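Local coordinates for protein myosin-I heavy chain (PDB 5EJY) that moves along actin as an ATP-driven class VII myosin that acts in early phagocytosis and adhesion, represented here by its first MyTH4-FERM tail unit, at residues L2-N7 against I173-T178; A148-T153 against A169-L174; I129-S134 against E193-N198; A220-E225 against T261-D266. All blocks are in the same frame, centred on the assembly; numbering follows the deposited sequence.

Contact 1 (L2-N7 against I173-T178)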
loop_
_atom_site.group_PDB
_atom_site.type_symbol
_atom_site.label_atom_id
_atom_site.label_comp_id
_atom_site.label_asym_id
_atom_site.label_seq_id
_atom_site.Cartn_x
_atom_site.Cartn_y
_atom_site.Cartn_z
ATOM N N LEU A 2 9.091 -18.087 10.652
ATOM C CA LEU A 2 9.500 -16.910 11.415
ATOM C C LEU A 2 10.109 -17.271 12.770
ATOM O O LEU A 2 9.671 -18.213 13.417
ATOM C CB LEU A 2 8.313 -15.968 11.617
ATOM C CG LEU A 2 7.690 -15.384 10.348
ATOM C CD1 LEU A 2 6.583 -14.393 10.710
ATOM C CD2 LEU A 2 8.769 -14.699 9.516
ATOM N N PRO A 3 11.115 -16.502 13.204
ATOM C CA PRO A 3 11.752 -16.676 14.513
ATOM C C PRO A 3 10.764 -16.476 15.660
ATOM O O PRO A 3 9.947 -15.554 15.627
ATOM C CB PRO A 3 12.815 -15.571 14.534
ATOM C CG PRO A 3 12.366 -14.577 13.525
ATOM C CD PRO A 3 11.697 -15.379 12.454
ATOM N N GLN A 4 10.832 -17.345 16.663
ATOM C CA GLN A 4 9.975 -17.223 17.828
ATOM C C GLN A 4 10.246 -15.906 18.545
ATOM O O GLN A 4 11.368 -15.398 18.540
ATOM C CB GLN A 4 10.205 -18.397 18.784
ATOM C CG GLN A 4 9.820 -19.740 18.202
ATOM C CD GLN A 4 8.332 -19.863 17.978
ATOM O OE1 GLN A 4 7.534 -19.427 18.807
ATOM N NE2 GLN A 4 7.946 -20.450 16.853
ATOM N N ILE A 5 9.206 -15.345 19.146
ATOM C CA ILE A 5 9.368 -14.170 19.988
ATOM C C ILE A 5 9.921 -14.669 21.322
ATOM O O ILE A 5 10.685 -13.978 21.997
ATOM C CB ILE A 5 8.019 -13.457 20.214
ATOM C CG1 ILE A 5 7.454 -12.955 18.880
ATOM C CG2 ILE A 5 8.185 -12.290 21.172
ATOM C CD1 ILE A 5 5.938 -12.870 18.862
ATOM N N LEU A 6 9.525 -15.888 21.668
ATOM C CA LEU A 6 9.925 -16.525 22.916
ATOM C C LEU A 6 9.992 -18.033 22.717
ATOM O O LEU A 6 9.062 -18.630 22.169
ATOM C CB LEU A 6 8.898 -16.216 24.004
ATOM C CG LEU A 6 9.356 -16.484 25.434
ATOM C CD1 LEU A 6 10.537 -15.583 25.733
ATOM C CD2 LEU A 6 8.233 -16.227 26.403
ATOM N N ASN A 7 11.079 -18.653 23.161
ATOM C CA ASN A 7 11.180 -20.116 23.137
ATOM C C ASN A 7 10.243 -20.789 24.141
ATOM O O ASN A 7 9.942 -20.222 25.192
ATOM C CB ASN A 7 12.617 -20.555 23.413
ATOM C CG ASN A 7 13.585 -20.057 22.368
ATOM O OD1 ASN A 7 13.278 -20.039 21.173
ATOM N ND2 ASN A 7 14.766 -19.638 22.812
ATOM N N ILE A 173 0.859 -12.781 13.973
ATOM C CA ILE A 173 0.935 -11.392 13.445
ATOM C C ILE A 173 2.019 -10.583 14.188
ATOM O O ILE A 173 2.661 -9.702 13.616
ATOM C CB ILE A 173 -0.453 -10.685 13.388
ATOM C CG1 ILE A 173 -0.456 -9.564 12.323
ATOM C CG2 ILE A 173 -0.871 -10.129 14.750
ATOM C CD1 ILE A 173 -0.358 -10.086 10.906
ATOM N N LEU A 174 2.276 -10.903 15.455
ATOM C CA LEU A 174 3.377 -10.218 16.140
ATOM C C LEU A 174 4.699 -10.574 15.476
ATOM O O LEU A 174 5.556 -9.715 15.320
ATOM C CB LEU A 174 3.455 -10.569 17.632
ATOM C CG LEU A 174 2.438 -10.018 18.632
ATOM C CD1 LEU A 174 2.828 -10.506 20.040
ATOM C CD2 LEU A 174 2.376 -8.502 18.595
ATOM N N GLN A 175 4.866 -11.847 15.103
ATOM C CA GLN A 175 6.071 -12.269 14.379
ATOM C C GLN A 175 6.193 -11.566 13.013
ATOM O O GLN A 175 7.271 -11.125 12.624
ATOM C CB GLN A 175 6.052 -13.773 14.143
ATOM C CG GLN A 175 6.205 -14.640 15.382
ATOM C CD GLN A 175 5.954 -16.085 15.050
ATOM O OE1 GLN A 175 4.817 -16.486 14.800
ATOM N NE2 GLN A 175 7.022 -16.876 15.004
ATOM N N ARG A 176 5.090 -11.501 12.279
ATOM C CA ARG A 176 5.080 -10.825 10.977
ATOM C C ARG A 176 5.501 -9.347 11.087
ATOM O O ARG A 176 6.234 -8.816 10.240
ATOM C CB ARG A 176 3.680 -10.941 10.357
ATOM C CG ARG A 176 3.264 -12.383 9.993
ATOM C CD ARG A 176 3.674 -12.752 8.567
ATOM N NE ARG A 176 3.064 -11.835 7.612
ATOM C CZ ARG A 176 3.674 -11.331 6.538
ATOM N NH1 ARG A 176 4.921 -11.678 6.234
ATOM N NH2 ARG A 176 3.026 -10.468 5.764
ATOM N N PHE A 177 5.015 -8.659 12.112
ATOM C CA PHE A 177 5.377 -7.250 12.277
ATOM C C PHE A 177 6.818 -7.094 12.777
ATOM O O PHE A 177 7.471 -6.096 12.498
ATOM C CB PHE A 177 4.387 -6.506 13.185
ATOM C CG PHE A 177 3.172 -5.989 12.462
ATOM C CD1 PHE A 177 3.303 -5.021 11.482
ATOM C CD2 PHE A 177 1.897 -6.482 12.756
ATOM C CE1 PHE A 177 2.196 -4.543 10.791
ATOM C CE2 PHE A 177 0.791 -6.002 12.076
ATOM C CZ PHE A 177 0.941 -5.019 11.093
ATOM N N THR A 178 7.321 -8.090 13.500
ATOM C CA THR A 178 8.728 -8.054 13.885
ATOM C C THR A 178 9.580 -8.146 12.623
ATOM O O THR A 178 10.618 -7.500 12.502
ATOM C CB THR A 178 9.086 -9.208 14.846
ATOM O OG1 THR A 178 8.233 -9.146 15.997
ATOM C CG2 THR A 178 10.544 -9.110 15.291
#
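Q175 reaches out from helix 161-180 between L2 and I5, and these three side chains make most of the contact. The CD1 branch of L2 rests 3.5 Å from CB of Q175 and also touches the helix backbone, at 3.6 Å from R176 N. CD1 of I5 sits 3.6 Å from L174 CB, the two side chains crossing at about a right angle, and it brushes CG of Q175. A glutamine suits this position because its methylene groups serve the two aliphatic neighbours while its amide serves the backbone. The chain is extended beyond CG (chi2 171°), and NE2 donates to P3 O at 3.3 Å in a nearly straight bond (176°). The donor stands above the carbonyl plane of P3, while P3 O lies in the amide plane of Q175. An alanine at Q175 would probably leave P3 O without this donor and open a gap beside the CD1 methyl of I5. R176 turns its guanidinium the other way, to salt bridges with D218 and E225. The irregular N-terminal segment thus packs on helix 161-180, and by I5 and L6 on helix 143-155, of the MyTH4 helical bundle.

Contact 2 (A148-T153 against A169-L174)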
loop_
_atom_site.group_PDB
_atom_site.type_symbol
_atom_site.label_atom_id
_atom_site.label_comp_id
_atom_site.label_asym_id
_atom_site.label_seq_id
_atom_site.Cartn_x
_atom_site.Cartn_y
_atom_site.Cartn_z
ATOM N N ALA A 148 4.652 -15.136 26.466
ATOM C CA ALA A 148 4.494 -16.360 27.264
ATOM C C ALA A 148 3.014 -16.659 27.448
ATOM O O ALA A 148 2.559 -17.809 27.367
ATOM C CB ALA A 148 5.199 -16.210 28.611
ATOM N N TYR A 149 2.245 -15.604 27.674
ATOM C CA TYR A 149 0.813 -15.739 27.869
ATOM C C TYR A 149 0.130 -16.316 26.624
ATOM O O TYR A 149 -0.744 -17.180 26.731
ATOM C CB TYR A 149 0.213 -14.381 28.244
ATOM C CG TYR A 149 -1.255 -14.441 28.567
ATOM C CD1 TYR A 149 -1.702 -15.083 29.717
ATOM C CD2 TYR A 149 -2.192 -13.852 27.738
ATOM C CE1 TYR A 149 -3.044 -15.136 30.028
ATOM C CE2 TYR A 149 -3.535 -13.897 28.031
ATOM C CZ TYR A 149 -3.956 -14.549 29.187
ATOM O OH TYR A 149 -5.285 -14.617 29.501
ATOM N N LEU A 150 0.537 -15.837 25.448
ATOM C CA LEU A 150 0.001 -16.339 24.181
ATOM C C LEU A 150 0.305 -17.832 23.998
ATOM O O LEU A 150 -0.569 -18.616 23.681
ATOM C CB LEU A 150 0.606 -15.561 22.998
ATOM C CG LEU A 150 0.139 -14.116 22.798
ATOM C CD1 LEU A 150 0.846 -13.486 21.601
ATOM C CD2 LEU A 150 -1.363 -14.091 22.604
ATOM N N LYS A 151 1.566 -18.197 24.154
ATOM C CA LYS A 151 1.979 -19.566 23.872
ATOM C C LYS A 151 1.329 -20.533 24.855
ATOM O O LYS A 151 0.856 -21.608 24.469
ATOM C CB LYS A 151 3.503 -19.685 23.902
ATOM C CG LYS A 151 4.198 -18.788 22.905
ATOM C CD LYS A 151 5.634 -19.206 22.645
ATOM C CE LYS A 151 5.699 -20.384 21.679
ATOM N NZ LYS A 151 7.115 -20.711 21.327
ATOM N N THR A 152 1.284 -20.148 26.126
ATOM C CA THR A 152 0.588 -20.970 27.115
ATOM C C THR A 152 -0.856 -21.178 26.687
ATOM O O THR A 152 -1.405 -22.281 26.786
ATOM C CB THR A 152 0.611 -20.332 28.515
ATOM O OG1 THR A 152 1.965 -20.245 28.976
ATOM C CG2 THR A 152 -0.204 -21.167 29.495
ATOM N N THR A 153 -1.482 -20.115 26.199
ATOM C CA THR A 153 -2.871 -20.216 25.769
ATOM C C THR A 153 -3.012 -21.155 24.570
ATOM O O THR A 153 -3.954 -21.951 24.495
ATOM C CB THR A 153 -3.431 -18.845 25.395
ATOM O OG1 THR A 153 -3.416 -17.994 26.549
ATOM C CG2 THR A 153 -4.847 -18.979 24.881
ATOM N N ALA A 169 -3.313 -16.690 15.837
ATOM C CA ALA A 169 -3.212 -15.623 14.825
ATOM C C ALA A 169 -2.559 -14.362 15.402
ATOM O O ALA A 169 -1.879 -13.612 14.682
ATOM C CB ALA A 169 -4.575 -15.308 14.251
ATOM N N SER A 170 -2.760 -14.135 16.700
ATOM C CA SER A 170 -2.146 -12.993 17.385
ATOM C C SER A 170 -0.650 -13.189 17.490
ATOM O O SER A 170 0.112 -12.280 17.224
ATOM C CB SER A 170 -2.714 -12.806 18.795
ATOM O OG SER A 170 -4.079 -12.447 18.759
ATOM N N TYR A 171 -0.224 -14.382 17.893
ATOM C CA TYR A 171 1.202 -14.649 18.001
ATOM C C TYR A 171 1.878 -14.507 16.645
ATOM O O TYR A 171 2.949 -13.910 16.529
ATOM C CB TYR A 171 1.444 -16.068 18.548
ATOM C CG TYR A 171 2.893 -16.324 18.886
ATOM C CD1 TYR A 171 3.432 -15.867 20.076
ATOM C CD2 TYR A 171 3.722 -17.026 18.017
ATOM C CE1 TYR A 171 4.756 -16.098 20.398
ATOM C CE2 TYR A 171 5.048 -17.265 18.329
ATOM C CZ TYR A 171 5.559 -16.799 19.525
ATOM O OH TYR A 171 6.877 -17.016 19.855
ATOM N N PHE A 172 1.256 -15.084 15.623
ATOM C CA PHE A 172 1.823 -15.025 14.278
ATOM C C PHE A 172 1.897 -13.572 13.759
ATOM O O PHE A 172 2.902 -13.167 13.185
ATOM C CB PHE A 172 1.005 -15.896 13.324
ATOM C CG PHE A 172 1.585 -15.979 11.932
ATOM C CD1 PHE A 172 2.841 -16.532 11.718
ATOM C CD2 PHE A 172 0.877 -15.498 10.842
ATOM C CE1 PHE A 172 3.380 -16.601 10.434
ATOM C CE2 PHE A 172 1.414 -15.563 9.550
ATOM C CZ PHE A 172 2.663 -16.116 9.349
ATOM N N ILE A 173 0.859 -12.781 13.973
ATOM C CA ILE A 173 0.935 -11.392 13.445
ATOM C C ILE A 173 2.019 -10.583 14.188
ATOM O O ILE A 173 2.661 -9.702 13.616
ATOM C CB ILE A 173 -0.453 -10.685 13.388
ATOM C CG1 ILE A 173 -0.456 -9.564 12.323
ATOM C CG2 ILE A 173 -0.871 -10.129 14.750
ATOM C CD1 ILE A 173 -0.358 -10.086 10.906
ATOM N N LEU A 174 2.276 -10.903 15.455
ATOM C CA LEU A 174 3.377 -10.218 16.140
ATOM C C LEU A 174 4.699 -10.574 15.476
ATOM O O LEU A 174 5.556 -9.715 15.320
ATOM C CB LEU A 174 3.455 -10.569 17.632
ATOM C CG LEU A 174 2.438 -10.018 18.632
ATOM C CD1 LEU A 174 2.828 -10.506 20.040
ATOM C CD2 LEU A 174 2.376 -8.502 18.595
#
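The ammonium group of K151 is gripped by three oxygens of the N-terminal segment: NZ forms a salt bridge with D8 and hydrogen bonds to Q4 OE1 and L6 O. On its way there the lysine lies obliquely against Y171, CG 3.7 Å from the ring atom CE1 and CD 3.8 Å from the phenolic OH. The bend at chi3 (79°) turns CE so that the chain follows the ring toward its hydroxyl end. Y171 OH is itself well provided, hydrogen-bonded with Q4 OE1 and with I5 N. The lysine's methylenes therefore lie against the ring and its hydroxyl, while NZ and OH both bind residues within 4-8. The two residues belong to helices 143-155 and 161-180, successive members of the MyTH4 helical bundle that form a helical hairpin. The axes of the two short segments pass 9.9 Å apart at 139°, so the helices run roughly antiparallel but clearly splayed. Between them L150 is the apolar wedge. Its CD1 meets the Y171 ring at the edge, 3.8 Å from CD1 of the tyrosine, and reaches CD1 of L174 at 3.9 Å. The other methyl, CD2, lies 4.2 Å from S170 CB; a small serine suits this place beside the leucine, and its OG is bonded to S166 O. W126 of helix 119-133 also packs on L150.

Contact 3 (I129-S134 against E193-N198)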
loop_
_atom_site.group_PDB
_atom_site.type_symbol
_atom_site.label_atom_id
_atom_site.label_comp_id
_atom_site.label_asym_id
_atom_site.label_seq_id
_atom_site.Cartn_x
_atom_site.Cartn_y
_atom_site.Cartn_z
ATOM N N ILE A 129 -7.459 -8.647 21.686
ATOM C CA ILE A 129 -6.042 -8.975 21.719
ATOM C C ILE A 129 -5.497 -9.047 20.290
ATOM O O ILE A 129 -4.431 -8.509 19.981
ATOM C CB ILE A 129 -5.809 -10.305 22.497
ATOM C CG1 ILE A 129 -5.838 -10.040 24.008
ATOM C CG2 ILE A 129 -4.482 -10.928 22.138
ATOM C CD1 ILE A 129 -5.974 -11.352 24.875
ATOM N N HIS A 130 -6.250 -9.700 19.416
ATOM C CA HIS A 130 -5.836 -9.889 18.035
ATOM C C HIS A 130 -5.821 -8.548 17.268
ATOM O O HIS A 130 -4.886 -8.282 16.509
ATOM C CB HIS A 130 -6.759 -10.920 17.370
ATOM C CG HIS A 130 -6.283 -11.396 16.032
ATOM N ND1 HIS A 130 -7.056 -12.188 15.212
ATOM C CD2 HIS A 130 -5.123 -11.179 15.365
ATOM C CE1 HIS A 130 -6.394 -12.439 14.096
ATOM N NE2 HIS A 130 -5.221 -11.837 14.162
ATOM N N PHE A 131 -6.831 -7.700 17.486
ATOM C CA PHE A 131 -6.845 -6.361 16.867
ATOM C C PHE A 131 -5.594 -5.605 17.295
ATOM O O PHE A 131 -4.970 -4.907 16.497
ATOM C CB PHE A 131 -8.041 -5.519 17.331
ATOM C CG PHE A 131 -9.393 -6.097 16.981
ATOM C CD1 PHE A 131 -9.594 -6.786 15.796
ATOM C CD2 PHE A 131 -10.469 -5.913 17.839
ATOM C CE1 PHE A 131 -10.839 -7.300 15.476
ATOM C CE2 PHE A 131 -11.726 -6.439 17.533
ATOM C CZ PHE A 131 -11.909 -7.138 16.353
ATOM N N THR A 132 -5.244 -5.724 18.573
ATOM C CA THR A 132 -4.151 -4.941 19.134
ATOM C C THR A 132 -2.823 -5.436 18.592
ATOM O O THR A 132 -1.991 -4.640 18.175
ATOM C CB THR A 132 -4.167 -4.983 20.695
ATOM O OG1 THR A 132 -5.445 -4.539 21.152
ATOM C CG2 THR A 132 -3.084 -4.060 21.283
ATOM N N CYS A 133 -2.631 -6.756 18.592
ATOM C CA CYS A 133 -1.427 -7.350 18.024
ATOM C C CYS A 133 -1.222 -6.964 16.551
ATOM O O CYS A 133 -0.081 -6.895 16.078
ATOM C CB CYS A 133 -1.483 -8.873 18.137
ATOM S SG CYS A 133 -1.257 -9.470 19.843
ATOM N N SER A 134 -2.330 -6.756 15.840
ATOM C CA SER A 134 -2.302 -6.389 14.420
ATOM C C SER A 134 -1.982 -4.910 14.194
ATOM O O SER A 134 -1.870 -4.469 13.044
ATOM C CB SER A 134 -3.651 -6.719 13.771
ATOM O OG SER A 134 -3.975 -8.103 13.939
ATOM N N GLU A 193 -12.755 -6.610 10.417
ATOM C CA GLU A 193 -13.676 -7.720 10.150
ATOM C C GLU A 193 -12.930 -9.020 9.864
ATOM O O GLU A 193 -13.262 -10.067 10.420
ATOM C CB GLU A 193 -14.645 -7.356 9.019
ATOM C CG GLU A 193 -15.644 -6.288 9.440
ATOM C CD GLU A 193 -16.527 -5.793 8.306
ATOM O OE1 GLU A 193 -16.038 -5.684 7.158
ATOM O OE2 GLU A 193 -17.715 -5.501 8.572
ATOM N N SER A 194 -11.913 -8.949 9.014
ATOM C CA SER A 194 -11.051 -10.100 8.739
ATOM C C SER A 194 -10.292 -10.587 9.974
ATOM O O SER A 194 -10.249 -11.786 10.259
ATOM C CB SER A 194 -10.047 -9.759 7.632
ATOM O OG SER A 194 -10.710 -9.549 6.398
ATOM N N ILE A 195 -9.671 -9.660 10.702
ATOM C CA ILE A 195 -8.926 -10.024 11.900
ATOM C C ILE A 195 -9.842 -10.734 12.888
ATOM O O ILE A 195 -9.490 -11.785 13.427
ATOM C CB ILE A 195 -8.320 -8.781 12.590
ATOM C CG1 ILE A 195 -7.259 -8.141 11.688
ATOM C CG2 ILE A 195 -7.709 -9.166 13.942
ATOM C CD1 ILE A 195 -6.817 -6.762 12.152
ATOM N N LYS A 196 -11.016 -10.150 13.122
ATOM C CA LYS A 196 -11.977 -10.710 14.072
ATOM C C LYS A 196 -12.227 -12.173 13.756
ATOM O O LYS A 196 -12.192 -13.026 14.653
ATOM C CB LYS A 196 -13.297 -9.922 14.051
ATOM C CG LYS A 196 -14.419 -10.519 14.922
ATOM C CD LYS A 196 -15.569 -9.531 15.133
ATOM C CE LYS A 196 -16.925 -10.218 15.243
ATOM N NZ LYS A 196 -16.893 -11.536 15.944
ATOM N N GLU A 197 -12.457 -12.464 12.476
ATOM C CA GLU A 197 -12.783 -13.824 12.048
ATOM C C GLU A 197 -11.563 -14.668 11.715
ATOM O O GLU A 197 -11.697 -15.753 11.153
ATOM C CB GLU A 197 -13.717 -13.812 10.840
ATOM C CG GLU A 197 -14.937 -12.926 10.980
ATOM C CD GLU A 197 -15.913 -13.118 9.826
ATOM O OE1 GLU A 197 -16.475 -12.114 9.334
ATOM O OE2 GLU A 197 -16.113 -14.280 9.404
ATOM N N ASN A 198 -10.377 -14.179 12.061
ATOM C CA ASN A 198 -9.153 -14.944 11.862
ATOM C C ASN A 198 -8.941 -15.368 10.404
ATOM O O ASN A 198 -8.551 -16.505 10.126
ATOM C CB ASN A 198 -9.133 -16.172 12.796
ATOM C CG ASN A 198 -8.985 -15.781 14.269
ATOM O OD1 ASN A 198 -8.113 -14.992 14.621
ATOM N ND2 ASN A 198 -9.853 -16.315 15.126
HETATM O O HOH W 1 -9.676 -12.691 16.437
#
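I195 drives its CG2 methyl against H130 where two MyTH4 helices, 119-133 and 189-196, meet near their C-terminal ends. The second helix closes in a Schellman motif: N198, with positive phi (57°), is the C-prime residue, N198 N bonding to I195 O and R199 N to S194 O. The packing is tight around the isoleucine. Its CG2 branch is anti to the backbone nitrogen. I195 CG2 stands 3.3 Å from the centroid of the H130 ring and only 9° off the ring normal, a CH-pi contact over the face. The same methyl lies 3.6 Å from CD1 of F131, while CB comes to the edge of the phenyl ring, in its plane. The other branch ends at CD1, 3.6 Å from S134 CB. A beta-branched residue suits this place, since its two arms can fill separate niches between an imidazole, a phenyl ring and a serine. Toward the partly exposed K196 and N198 the contact becomes looser and more polar. F131 and K196 run side by side there, with 3.9 Å between F131 CE1 and K196 CB, before the lysine leads its NZ away to E127. N198 sends ND2 to S166 OG and keeps OD1 3.1 Å from H130 ND1. A water lies at the edge of the imidazole, in its plane, hydrogen-bonded to H130 ND1 at 2.9 Å and probably donating to K196 O. Within 129-134, S134 OG donates to H130 O at 2.7 Å, reaching that oxygen from the face opposite to S134 N.

Contact 4 (A220-E225 against T261-D266)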
loop_
_atom_site.group_PDB
_atom_site.type_symbol
_atom_site.label_atom_id
_atom_site.label_comp_id
_atom_site.label_asym_id
_atom_site.label_seq_id
_atom_site.Cartn_x
_atom_site.Cartn_y
_atom_site.Cartn_z
ATOM N N ALA A 220 0.267 -7.182 8.182
ATOM C CA ALA A 220 1.689 -6.826 8.059
ATOM C C ALA A 220 2.220 -6.902 6.629
ATOM O O ALA A 220 3.395 -6.632 6.394
ATOM C CB ALA A 220 2.531 -7.713 8.957
ATOM N N THR A 221 1.362 -7.250 5.677
ATOM C CA THR A 221 1.797 -7.456 4.293
ATOM C C THR A 221 2.301 -6.164 3.651
ATOM O O THR A 221 1.610 -5.146 3.657
ATOM C CB THR A 221 0.676 -8.068 3.431
ATOM O OG1 THR A 221 0.408 -9.396 3.898
ATOM C CG2 THR A 221 1.105 -8.134 1.948
ATOM N N THR A 222 3.517 -6.204 3.117
ATOM C CA THR A 222 4.115 -5.006 2.540
ATOM C C THR A 222 3.871 -4.887 1.047
ATOM O O THR A 222 3.430 -5.829 0.400
ATOM C CB THR A 222 5.630 -4.981 2.765
ATOM O OG1 THR A 222 6.201 -6.141 2.155
ATOM C CG2 THR A 222 5.940 -4.977 4.265
ATOM N N CYS A 223 4.173 -3.710 0.506
ATOM C CA CYS A 223 4.089 -3.516 -0.930
ATOM C C CYS A 223 5.024 -4.487 -1.663
ATOM O O CYS A 223 4.673 -5.066 -2.687
ATOM C CB CYS A 223 4.426 -2.065 -1.273
ATOM S SG CYS A 223 4.198 -1.711 -3.017
ATOM N N GLN A 224 6.225 -4.669 -1.131
ATOM C CA GLN A 224 7.177 -5.578 -1.754
ATOM C C GLN A 224 6.707 -7.040 -1.765
ATOM O O GLN A 224 6.824 -7.724 -2.783
ATOM C CB GLN A 224 8.557 -5.434 -1.106
ATOM C CG GLN A 224 9.634 -6.298 -1.728
ATOM C CD GLN A 224 11.028 -5.953 -1.204
ATOM O OE1 GLN A 224 11.214 -4.947 -0.530
ATOM N NE2 GLN A 224 12.007 -6.787 -1.524
ATOM N N GLU A 225 6.159 -7.522 -0.648
ATOM C CA GLU A 225 5.626 -8.889 -0.611
ATOM C C GLU A 225 4.525 -9.070 -1.632
ATOM O O GLU A 225 4.483 -10.064 -2.360
ATOM C CB GLU A 225 5.070 -9.232 0.778
ATOM C CG GLU A 225 6.128 -9.534 1.798
ATOM C CD GLU A 225 5.563 -9.740 3.189
ATOM O OE1 GLU A 225 4.420 -9.300 3.466
ATOM O OE2 GLU A 225 6.279 -10.344 4.012
ATOM N N THR A 261 8.381 -1.132 1.927
ATOM C CA THR A 261 8.098 -1.620 3.279
ATOM C C THR A 261 6.762 -1.110 3.824
ATOM O O THR A 261 6.360 -1.477 4.924
ATOM C CB THR A 261 9.214 -1.211 4.268
ATOM O OG1 THR A 261 9.293 0.209 4.311
ATOM C CG2 THR A 261 10.556 -1.759 3.821
ATOM N N ASP A 262 6.079 -0.252 3.071
ATOM C CA ASP A 262 4.771 0.233 3.508
ATOM C C ASP A 262 3.730 -0.899 3.453
ATOM O O ASP A 262 3.833 -1.812 2.628
ATOM C CB ASP A 262 4.304 1.393 2.642
ATOM C CG ASP A 262 4.892 2.731 3.075
ATOM O OD1 ASP A 262 5.778 2.772 3.946
ATOM O OD2 ASP A 262 4.456 3.746 2.526
ATOM N N LYS A 263 2.737 -0.833 4.330
ATOM C CA LYS A 263 1.748 -1.913 4.461
ATOM C C LYS A 263 0.513 -1.603 3.630
ATOM O O LYS A 263 -0.047 -0.515 3.734
ATOM C CB LYS A 263 1.332 -2.077 5.924
ATOM C CG LYS A 263 2.329 -2.866 6.789
ATOM C CD LYS A 263 3.599 -2.080 7.014
ATOM C CE LYS A 263 4.678 -2.946 7.682
ATOM N NZ LYS A 263 5.943 -2.120 7.819
ATOM N N LEU A 264 0.080 -2.553 2.811
ATOM C CA LEU A 264 -1.111 -2.301 2.000
ATOM C C LEU A 264 -2.340 -2.038 2.853
ATOM O O LEU A 264 -3.197 -1.259 2.458
ATOM C CB LEU A 264 -1.388 -3.430 0.998
ATOM C CG LEU A 264 -0.320 -3.741 -0.056
ATOM C CD1 LEU A 264 -0.885 -4.706 -1.114
ATOM C CD2 LEU A 264 0.200 -2.485 -0.716
ATOM N N CYS A 265 -2.446 -2.687 4.016
ATOM C CA CYS A 265 -3.581 -2.396 4.894
ATOM C C CYS A 265 -3.617 -0.936 5.378
ATOM O O CYS A 265 -4.700 -0.390 5.620
ATOM C CB CYS A 265 -3.636 -3.365 6.079
ATOM S SG CYS A 265 -4.206 -5.020 5.609
ATOM N N ASP A 266 -2.454 -0.306 5.516
ATOM C CA ASP A 266 -2.430 1.121 5.857
ATOM C C ASP A 266 -3.077 1.958 4.740
ATOM O O ASP A 266 -3.700 2.993 4.996
ATOM C CB ASP A 266 -0.993 1.614 6.113
ATOM C CG ASP A 266 -0.474 1.235 7.502
ATOM O OD1 ASP A 266 -1.291 0.878 8.375
ATOM O OD2 ASP A 266 0.759 1.310 7.719
HETATM O O HOH W 2 -0.716 -4.727 4.963
#
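T222 and K263 are joined by a single beta bridge, with one backbone bond to each side of the pair. C223 N donates to D262 O at 2.9 Å and L264 N to T221 O at 3.1 Å. The same oxygens take CA-H...O contacts, T221 O from K263 CA at 3.3 Å and D262 O from T222 CA. A water probably donates to T221 O as well, and it accepts from C265 N at 2.8 Å. Beyond the bridge, T222 also starts a capping box with E225 at the head of helix 223-233: E225 N donates to T222 OG1 at 3.1 Å, and T222 N to E225 OE1. With chi1 at 59°, OG1 faces the helix end and CG2 is left to touch T261 O. K263, bent at chi2, runs its methylenes past A220 O and curls NZ back onto T261 O at 3.0 Å, while N180 O and A182 O take further bonds. An alanine at K263 would probably leave these three carbonyls without that donor and A220 O without the methylenes beside it. Around the bridge lies the ubiquitin-like first lobe of the FERM domain: L264, near the start of helix 264-277, packs on C223 and on I217 of strand 212-217, while D266 forms a salt bridge with R183, just beyond helix 161-180.

Contacts 2 and 3 lie in the helical MyTH4 domain, contact 1 packs the N-terminal segment on it, and contact 4 belongs to the first FERM lobe. Contacts 1 and 2 lie closest, with centres about 9 Å apart, and share I173 and L174 on helix 161-180. Contact 3 is about 12 Å from contact 2, between centres, and its segments enclose those of contact 2 in sequence; with contact 1 its segments alternate. Contact 4 comes after all of them along the chain, its centre about 17 Å from those of contacts 1 and 3. Helix 161-180 ties the group together: besides its roles in contacts 1 and 2, it touches contact 3 through A169 and S170 and contact 4 through R176 and F177, joining MyTH4 to FERM.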